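Local structure of Pgp2 (Campylobacter jejuni subsp. jejuni, 6XJ6) at residues A[39-44]-A[149-154]; A[120-123]-A[127-130]; A[181-186]-A[267-272]. The protein is a peptidoglycan hydrolase, an L,D-carboxypeptidase of the YkuD family, whose accessory NTF2 domain has a pocket that binds peptidoglycan and so directs helical cell shape. All coordinates share one frame; numbering follows the deposited sequence. Where two conformers were deposited one is given.

Interaction 1 (A[39-44]-A[149-154]); sequences LRVYSY and QVVQDK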
loop_
_atom_site.group_PDB
_atom_site.type_symbol
_atom_site.label_atom_id
_atom_site.label_comp_id
_atom_site.label_asym_id
_atom_site.label_seq_id
_atom_site.Cartn_x
_atom_site.Cartn_y
_atom_site.Cartn_z
ATOM N N LEU A 39 11.198 11.731 8.401
ATOM C CA LEU A 39 10.387 11.609 7.201
ATOM C C LEU A 39 11.249 11.990 6.007
ATOM O O LEU A 39 11.938 13.019 6.032
ATOM C CB LEU A 39 9.148 12.511 7.274
ATOM C CG LEU A 39 8.194 12.473 6.071
ATOM C CD1 LEU A 39 6.761 12.777 6.521
ATOM C CD2 LEU A 39 8.611 13.462 4.980
ATOM N N ARG A 40 11.229 11.149 4.976
ATOM C CA ARG A 40 11.946 11.404 3.737
ATOM C C ARG A 40 10.983 11.213 2.579
ATOM O O ARG A 40 10.043 10.423 2.666
ATOM C CB ARG A 40 13.143 10.454 3.585
ATOM C CG ARG A 40 14.271 10.747 4.559
ATOM C CD ARG A 40 15.266 9.608 4.699
ATOM N NE ARG A 40 16.408 10.047 5.496
ATOM C CZ ARG A 40 17.236 9.242 6.158
ATOM N NH1 ARG A 40 17.069 7.925 6.136
ATOM N NH2 ARG A 40 18.238 9.763 6.853
ATOM N N VAL A 41 11.193 11.969 1.506
ATOM C CA VAL A 41 10.469 11.760 0.260
ATOM C C VAL A 41 11.464 11.292 -0.784
ATOM O O VAL A 41 12.485 11.951 -1.029
ATOM C CB VAL A 41 9.719 13.013 -0.219
ATOM C CG1 VAL A 41 8.907 12.670 -1.462
ATOM C CG2 VAL A 41 8.803 13.545 0.872
ATOM N N TYR A 42 11.161 10.159 -1.397
ATOM C CA TYR A 42 11.993 9.589 -2.440
ATOM C C TYR A 42 11.226 9.578 -3.749
ATOM O O TYR A 42 10.049 9.224 -3.783
ATOM C CB TYR A 42 12.354 8.151 -2.114
ATOM C CG TYR A 42 13.282 7.999 -0.947
ATOM C CD1 TYR A 42 14.658 8.096 -1.112
ATOM C CD2 TYR A 42 12.790 7.739 0.324
ATOM C CE1 TYR A 42 15.509 7.949 -0.041
ATOM C CE2 TYR A 42 13.636 7.589 1.396
ATOM C CZ TYR A 42 14.993 7.693 1.209
ATOM O OH TYR A 42 15.843 7.542 2.284
ATOM N N SER A 43 11.894 9.987 -4.823
ATOM C CA SER A 43 11.367 9.808 -6.164
ATOM C C SER A 43 11.892 8.495 -6.727
ATOM O O SER A 43 13.050 8.129 -6.508
ATOM C CB SER A 43 11.794 10.963 -7.070
ATOM O OG SER A 43 13.202 11.022 -7.188
ATOM N N TYR A 44 11.025 7.783 -7.439
ATOM C CA TYR A 44 11.381 6.550 -8.125
ATOM C C TYR A 44 11.185 6.792 -9.608
ATOM O O TYR A 44 10.088 7.166 -10.032
ATOM C CB TYR A 44 10.463 5.417 -7.666
ATOM C CG TYR A 44 10.635 4.098 -8.395
ATOM C CD1 TYR A 44 10.041 3.879 -9.629
ATOM C CD2 TYR A 44 11.365 3.061 -7.829
ATOM C CE1 TYR A 44 10.184 2.669 -10.285
ATOM C CE2 TYR A 44 11.506 1.851 -8.473
ATOM C CZ TYR A 44 10.913 1.658 -9.697
ATOM O OH TYR A 44 11.057 0.448 -10.334
ATOM N N GLN A 149 6.243 21.209 -2.815
ATOM C CA GLN A 149 6.826 21.258 -4.150
ATOM C C GLN A 149 7.265 19.874 -4.609
ATOM O O GLN A 149 7.119 19.528 -5.787
ATOM C CB GLN A 149 8.008 22.225 -4.153
ATOM C CG GLN A 149 7.616 23.673 -3.918
ATOM C CD GLN A 149 8.818 24.584 -3.753
ATOM O OE1 GLN A 149 9.958 24.122 -3.681
ATOM N NE2 GLN A 149 8.569 25.887 -3.693
ATOM N N VAL A 150 7.795 19.060 -3.693
ATOM C CA VAL A 150 8.314 17.750 -4.080
ATOM C C VAL A 150 7.188 16.788 -4.434
ATOM O O VAL A 150 7.361 15.916 -5.292
ATOM C CB VAL A 150 9.237 17.185 -2.980
ATOM C CG1 VAL A 150 9.544 15.710 -3.217
ATOM C CG2 VAL A 150 10.528 17.988 -2.906
ATOM N N VAL A 151 6.030 16.898 -3.776
ATOM C CA VAL A 151 4.930 15.967 -4.020
ATOM C C VAL A 151 3.929 16.479 -5.048
ATOM O O VAL A 151 3.072 15.700 -5.498
ATOM C CB VAL A 151 4.192 15.575 -2.719
ATOM C CG1 VAL A 151 5.158 14.936 -1.722
ATOM C CG2 VAL A 151 3.472 16.784 -2.105
ATOM N N GLN A 152 3.995 17.754 -5.422
ATOM C CA GLN A 152 2.993 18.334 -6.306
ATOM C C GLN A 152 2.925 17.575 -7.627
ATOM O O GLN A 152 3.951 17.270 -8.239
ATOM C CB GLN A 152 3.317 19.808 -6.561
ATOM C CG GLN A 152 2.324 20.514 -7.462
ATOM C CD GLN A 152 2.533 22.017 -7.492
ATOM O OE1 GLN A 152 2.899 22.629 -6.487
ATOM N NE2 GLN A 152 2.305 22.618 -8.651
ATOM N N ASP A 153 1.703 17.253 -8.051
ATOM C CA ASP A 153 1.421 16.711 -9.382
ATOM C C ASP A 153 2.047 15.341 -9.615
ATOM O O ASP A 153 2.282 14.951 -10.763
ATOM C CB ASP A 153 1.843 17.681 -10.490
ATOM C CG ASP A 153 1.036 18.965 -10.481
ATOM O OD1 ASP A 153 -0.140 18.925 -10.066
ATOM O OD2 ASP A 153 1.576 20.012 -10.894
ATOM N N LYS A 154 2.319 14.604 -8.550
ATOM C CA LYS A 154 2.903 13.280 -8.638
ATOM C C LYS A 154 1.944 12.256 -8.050
ATOM O O LYS A 154 1.039 12.588 -7.274
ATOM C CB LYS A 154 4.227 13.215 -7.865
ATOM C CG LYS A 154 5.332 14.049 -8.487
ATOM C CD LYS A 154 6.630 13.899 -7.725
ATOM C CE LYS A 154 7.751 14.685 -8.395
ATOM N NZ LYS A 154 9.015 14.622 -7.612
#
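Val-150, near the C-terminal end of helix 141-151, meets Val-41 of strand 38-45 methyl to methyl, with CG1 of Val-150 3.6 Å from CG1 of Val-41. The two side chains overlap side by side, pointing opposite ways, and each touches with the branch anti to its own backbone N (chi1 168° in Val-150, -176° in Val-41). Beta-branched valine suits a strand, and on the helix it is short enough to let the CA atoms of Val-41 and Val-150 approach to 7.7 Å. Val-151 adds a looser apolar contact, its CG1 lying 4.4 Å from CG1 of Val-41. Helix 141-151 thus packs on the mixed sheet of the YkuD catalytic domain, and Phe-147 also touches Val-41. The helix ends with Gln-152 the first residue to leave helical geometry, and Val-151 to Lys-154 form a type II turn. Asp-153 takes the positive phi (65°) of the third turn position, which aspartate, like asparagine and glycine, tolerates better than most residues. Lys-154 reaches across the helix end, its extended chain bringing NZ to the carbonyl O of Val-150 at 3.1 Å, in the carbonyl plane, and into a long, weak ion pair with Asp-52.

Interaction 2 (A[120-123]-A[127-130]); sequences GYPL and RLDE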
loop_
_atom_site.group_PDB
_atom_site.type_symbol
_atom_site.label_atom_id
_atom_site.label_comp_id
_atom_site.label_asym_id
_atom_site.label_seq_id
_atom_site.Cartn_x
_atom_site.Cartn_y
_atom_site.Cartn_z
ATOM N N GLY A 120 1.328 20.796 9.332
ATOM C CA GLY A 120 2.293 21.612 10.014
ATOM C C GLY A 120 1.950 21.841 11.469
ATOM O O GLY A 120 1.214 21.067 12.100
ATOM N N TYR A 121 2.490 22.928 12.011
ATOM C CA TYR A 121 2.352 23.296 13.407
ATOM C C TYR A 121 1.382 24.457 13.557
ATOM O O TYR A 121 1.225 25.264 12.632
ATOM C CB TYR A 121 3.710 23.736 13.961
ATOM C CG TYR A 121 4.656 22.604 14.285
ATOM C CD1 TYR A 121 5.032 22.344 15.594
ATOM C CD2 TYR A 121 5.184 21.803 13.285
ATOM C CE1 TYR A 121 5.906 21.323 15.900
ATOM C CE2 TYR A 121 6.051 20.772 13.583
ATOM C CZ TYR A 121 6.411 20.539 14.894
ATOM O OH TYR A 121 7.282 19.520 15.199
ATOM N N PRO A 122 0.728 24.577 14.713
ATOM C CA PRO A 122 -0.147 25.727 14.954
ATOM C C PRO A 122 0.570 27.035 14.665
ATOM O O PRO A 122 1.692 27.271 15.127
ATOM C CB PRO A 122 -0.492 25.592 16.438
ATOM C CG PRO A 122 -0.417 24.133 16.700
ATOM C CD PRO A 122 0.715 23.635 15.848
ATOM N N LEU A 123 -0.086 27.887 13.878
ATOM C CA LEU A 123 0.510 29.163 13.508
ATOM C C LEU A 123 0.723 30.070 14.713
ATOM O O LEU A 123 1.527 31.005 14.633
ATOM C CB LEU A 123 -0.369 29.864 12.473
ATOM C CG LEU A 123 -0.614 29.108 11.164
ATOM C CD1 LEU A 123 -1.553 29.900 10.280
ATOM C CD2 LEU A 123 0.679 28.825 10.426
ATOM N N ARG A 127 2.895 24.311 21.119
ATOM C CA ARG A 127 3.747 23.145 20.956
ATOM C C ARG A 127 2.919 21.917 20.603
ATOM O O ARG A 127 1.745 21.804 20.968
ATOM C CB ARG A 127 4.524 22.856 22.241
ATOM C CG ARG A 127 5.749 23.727 22.439
ATOM C CD ARG A 127 6.679 23.147 23.497
ATOM N NE ARG A 127 6.098 23.195 24.836
ATOM C CZ ARG A 127 6.114 24.265 25.625
ATOM N NH1 ARG A 127 5.564 24.210 26.828
ATOM N NH2 ARG A 127 6.677 25.393 25.213
ATOM N N LEU A 128 3.550 20.991 19.889
ATOM C CA LEU A 128 2.969 19.699 19.578
ATOM C C LEU A 128 3.744 18.620 20.319
ATOM O O LEU A 128 4.877 18.828 20.763
ATOM C CB LEU A 128 3.016 19.410 18.068
ATOM C CG LEU A 128 2.127 20.257 17.147
ATOM C CD1 LEU A 128 2.241 19.794 15.695
ATOM C CD2 LEU A 128 0.669 20.230 17.608
ATOM N N ASP A 129 3.109 17.462 20.460
ATOM C CA ASP A 129 3.764 16.273 20.992
ATOM C C ASP A 129 3.023 15.061 20.447
ATOM O O ASP A 129 2.037 15.194 19.718
ATOM C CB ASP A 129 3.816 16.296 22.523
ATOM C CG ASP A 129 2.435 16.276 23.166
ATOM O OD1 ASP A 129 1.494 15.688 22.595
ATOM O OD2 ASP A 129 2.287 16.866 24.261
ATOM N N GLU A 130 3.511 13.870 20.800
ATOM C CA GLU A 130 2.969 12.647 20.223
ATOM C C GLU A 130 1.503 12.429 20.575
ATOM O O GLU A 130 0.833 11.637 19.902
ATOM C CB GLU A 130 3.801 11.437 20.657
ATOM C CG GLU A 130 3.902 11.269 22.166
ATOM C CD GLU A 130 4.669 10.027 22.575
ATOM O OE1 GLU A 130 4.833 9.115 21.737
ATOM O OE2 GLU A 130 5.111 9.964 23.744
#
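Tyr-121 and Leu-128 face each other with their CA atoms 7.2 Å apart, and Pro-122 lies similarly opposite Arg-127, as the chain doubles back without regular secondary structure and without a hydrogen bond between the two segments. The contact is made mainly by side chains, with Leu-128 at its centre. One methyl, CD1, sits over a face of the Tyr-121 ring in a CH-pi contact, 3.9 Å from the ring centroid and 15° off the normal. It is displaced toward the rim, and its closest ring atom is CD1 of Tyr-121, at 3.8 Å. The same methyl also comes near the carbonyl O of Gly-120. The second branch, CD2, turns to the proline instead and lies 3.8 Å from CD of Pro-122. With CG anti to its carbonyl carbon (chi1 -68°), Leu-128 presents its two methyls to different neighbours. The tyrosine offers a broad flat surface for a methyl, and the proline ring is a compact apolar block whose fixed phi also helps shape the backbone here.

The loop belongs to the L,D-transpeptidase domain and joins strand 117-119, which ends in the predicted acid/base His-119, to strand 137-138, just after the predicted nucleophile Cys-136. It thus forms part of the surroundings of the probable active site. The backbone N of Tyr-121 donates to OD1 of Asn-141, at the start of helix 141-151, while the Tyr-121 ring meets that of Phe-140; Tyr-121 and Leu-128 both touch Ala-138 on strand 137-138.

Interaction 3 (A[181-186]-A[267-272]); sequences FTWKLA and GDKILY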
loop_
_atom_site.group_PDB
_atom_site.type_symbol
_atom_site.label_atom_id
_atom_site.label_comp_id
_atom_site.label_asym_id
_atom_site.label_seq_id
_atom_site.Cartn_x
_atom_site.Cartn_y
_atom_site.Cartn_z
ATOM N N PHE A 181 0.533 -13.600 -11.790
ATOM C CA PHE A 181 0.095 -14.028 -13.114
ATOM C C PHE A 181 -0.380 -15.477 -13.121
ATOM O O PHE A 181 -1.191 -15.853 -13.975
ATOM C CB PHE A 181 1.187 -13.744 -14.148
ATOM C CG PHE A 181 1.220 -12.309 -14.555
ATOM C CD1 PHE A 181 0.384 -11.845 -15.554
ATOM C CD2 PHE A 181 2.020 -11.406 -13.888
ATOM C CE1 PHE A 181 0.373 -10.514 -15.907
ATOM C CE2 PHE A 181 2.011 -10.068 -14.234
ATOM C CZ PHE A 181 1.186 -9.623 -15.247
ATOM N N THR A 182 0.096 -16.293 -12.175
ATOM C CA THR A 182 -0.424 -17.647 -12.026
ATOM C C THR A 182 -1.842 -17.613 -11.476
ATOM O O THR A 182 -2.716 -18.363 -11.933
ATOM C CB THR A 182 0.494 -18.442 -11.095
ATOM O OG1 THR A 182 1.826 -18.465 -11.636
ATOM C CG2 THR A 182 -0.007 -19.879 -10.921
ATOM N N TRP A 183 -2.082 -16.736 -10.502
ATOM C CA TRP A 183 -3.427 -16.514 -9.984
ATOM C C TRP A 183 -4.350 -15.978 -11.074
ATOM O O TRP A 183 -5.494 -16.430 -11.206
ATOM C CB TRP A 183 -3.302 -15.545 -8.806
ATOM C CG TRP A 183 -4.553 -14.901 -8.259
ATOM C CD1 TRP A 183 -5.472 -15.457 -7.415
ATOM C CD2 TRP A 183 -4.963 -13.549 -8.464
ATOM N NE1 TRP A 183 -6.443 -14.539 -7.107
ATOM C CE2 TRP A 183 -6.151 -13.356 -7.736
ATOM C CE3 TRP A 183 -4.440 -12.481 -9.198
ATOM C CZ2 TRP A 183 -6.827 -12.137 -7.721
ATOM C CZ3 TRP A 183 -5.114 -11.277 -9.192
ATOM C CH2 TRP A 183 -6.297 -11.114 -8.457
ATOM N N LYS A 184 -3.857 -15.035 -11.882
ATOM C CA LYS A 184 -4.632 -14.516 -13.006
ATOM C C LYS A 184 -5.031 -15.634 -13.963
ATOM O O LYS A 184 -6.183 -15.701 -14.416
ATOM C CB LYS A 184 -3.805 -13.460 -13.743
ATOM C CG LYS A 184 -4.471 -12.852 -14.968
ATOM C CD LYS A 184 -3.527 -11.875 -15.652
ATOM C CE LYS A 184 -4.097 -11.329 -16.939
ATOM N NZ LYS A 184 -4.222 -12.379 -17.989
ATOM N N LEU A 185 -4.088 -16.517 -14.295
ATOM C CA LEU A 185 -4.395 -17.601 -15.221
ATOM C C LEU A 185 -5.439 -18.541 -14.634
ATOM O O LEU A 185 -6.321 -19.030 -15.351
ATOM C CB LEU A 185 -3.119 -18.372 -15.562
ATOM C CG LEU A 185 -3.303 -19.530 -16.549
ATOM C CD1 LEU A 185 -3.779 -19.009 -17.897
ATOM C CD2 LEU A 185 -2.017 -20.314 -16.714
ATOM N N ALA A 186 -5.348 -18.814 -13.333
ATOM C CA ALA A 186 -6.331 -19.678 -12.689
ATOM C C ALA A 186 -7.729 -19.078 -12.782
ATOM O O ALA A 186 -8.699 -19.784 -13.085
ATOM C CB ALA A 186 -5.940 -19.905 -11.230
ATOM N N GLY A 267 -10.703 -1.253 -14.439
ATOM C CA GLY A 267 -11.035 -1.174 -13.032
ATOM C C GLY A 267 -9.788 -1.298 -12.186
ATOM O O GLY A 267 -8.830 -1.971 -12.553
ATOM N N ASP A 268 -9.817 -0.625 -11.038
ATOM C CA ASP A 268 -8.690 -0.638 -10.113
ATOM C C ASP A 268 -8.749 -1.877 -9.233
ATOM O O ASP A 268 -9.780 -2.164 -8.614
ATOM C CB ASP A 268 -8.715 0.602 -9.216
ATOM C CG ASP A 268 -8.828 1.888 -9.997
ATOM O OD1 ASP A 268 -9.767 2.666 -9.732
ATOM O OD2 ASP A 268 -7.979 2.124 -10.875
ATOM N N LYS A 269 -7.631 -2.588 -9.154
ATOM C CA LYS A 269 -7.480 -3.737 -8.276
ATOM C C LYS A 269 -6.370 -3.467 -7.270
ATOM O O LYS A 269 -5.351 -2.850 -7.598
ATOM C CB LYS A 269 -7.081 -4.976 -9.080
ATOM C CG LYS A 269 -8.136 -5.472 -10.051
ATOM C CD LYS A 269 -9.269 -6.200 -9.359
ATOM C CE LYS A 269 -8.817 -7.509 -8.708
ATOM N NZ LYS A 269 -9.952 -8.178 -8.013
ATOM N N ILE A 270 -6.558 -3.957 -6.047
ATOM C CA ILE A 270 -5.512 -3.926 -5.029
ATOM C C ILE A 270 -5.538 -5.248 -4.282
ATOM O O ILE A 270 -6.607 -5.723 -3.886
ATOM C CB ILE A 270 -5.666 -2.770 -4.021
ATOM C CG1 ILE A 270 -5.935 -1.440 -4.733
ATOM C CG2 ILE A 270 -4.412 -2.684 -3.163
ATOM C CD1 ILE A 270 -6.208 -0.278 -3.785
ATOM N N LEU A 271 -4.365 -5.846 -4.107
ATOM C CA LEU A 271 -4.181 -7.000 -3.243
ATOM C C LEU A 271 -3.236 -6.615 -2.115
ATOM O O LEU A 271 -2.198 -5.989 -2.353
ATOM C CB LEU A 271 -3.577 -8.180 -4.010
ATOM C CG LEU A 271 -4.321 -8.681 -5.248
ATOM C CD1 LEU A 271 -3.535 -9.791 -5.922
ATOM C CD2 LEU A 271 -5.711 -9.167 -4.891
ATOM N N TYR A 272 -3.600 -6.984 -0.897
ATOM C CA TYR A 272 -2.702 -6.941 0.248
ATOM C C TYR A 272 -2.333 -8.385 0.542
ATOM O O TYR A 272 -3.217 -9.215 0.753
ATOM C CB TYR A 272 -3.386 -6.271 1.447
ATOM C CG TYR A 272 -3.687 -4.810 1.177
ATOM C CD1 TYR A 272 -4.834 -4.438 0.493
ATOM C CD2 TYR A 272 -2.793 -3.814 1.542
ATOM C CE1 TYR A 272 -5.097 -3.120 0.199
ATOM C CE2 TYR A 272 -3.053 -2.478 1.257
ATOM C CZ TYR A 272 -4.203 -2.142 0.583
ATOM O OH TYR A 272 -4.460 -0.829 0.278
#
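Trp-183 reaches from helix 170-188 to Leu-271 on strand 263-275, a helix-on-sheet contact of the NTF2-like domain, in which the long helix packs against a curved antiparallel sheet. The backbones stay well apart, 11.7 Å between the CA atoms of Trp-183 and Leu-271, and the large indole spans much of that gap. Its ring system is carried toward the strand with CG anti to the backbone N (chi1 167°).

The main apolar part is a CH-pi contact. CD1 of Leu-271 lies over one face of the six-membered ring, 4.2 Å from its centroid and 21° off the normal, nearer the rim than the middle. Its closest ring atom is CZ3 of Trp-183, at 3.9 Å, while the other methyl, CD2 of Leu-271, comes to 4.1 Å from CH2 of Trp-183. Leucine suits the place because its forked end sets one methyl on the flat aromatic surface and the other just beyond the rim on the same side. Elsewhere around the indole, Phe-233 of the sheet touches Trp-183, and the ring of Tyr-195 meets it at a small angle.

Polar groups lie at the margins. The indole NE1 is hydrogen-bonded to the hydroxyl of Tyr-199, which satisfies the one polar atom of a buried ring. Lys-269, two residues before Leu-271 on the same side of the strand, sends its ammonium to a salt bridge with Glu-286 and to the carbonyl O of Gln-287.

A separate edge contact comes from the same lysine, whose chain curls so that, of its methylenes, CE alone comes up to the indole: CE of Lys-269 stands near the ring plane, 4.4 Å from CH2 of Trp-183.

Following the chain from the N terminus, strand 38-45 opens the first of these loops; its partner in interaction 1 comes only after 104 intervening residues, when the end of helix 141-151 returns to the mixed sheet. Interaction 2 is nested within that large loop and closes a very short one, 120-123 with 127-130, between strands 117-119 and 137-138; its centre lies about 22 Å from that of interaction 1. Both belong to the catalytic domain. Interaction 3 follows in series: helix 170-188 opens a separate loop of 80 residues, closed by strand 263-275 within the NTF2-like domain, on the opposite side of the chain's centre. No contacts cross.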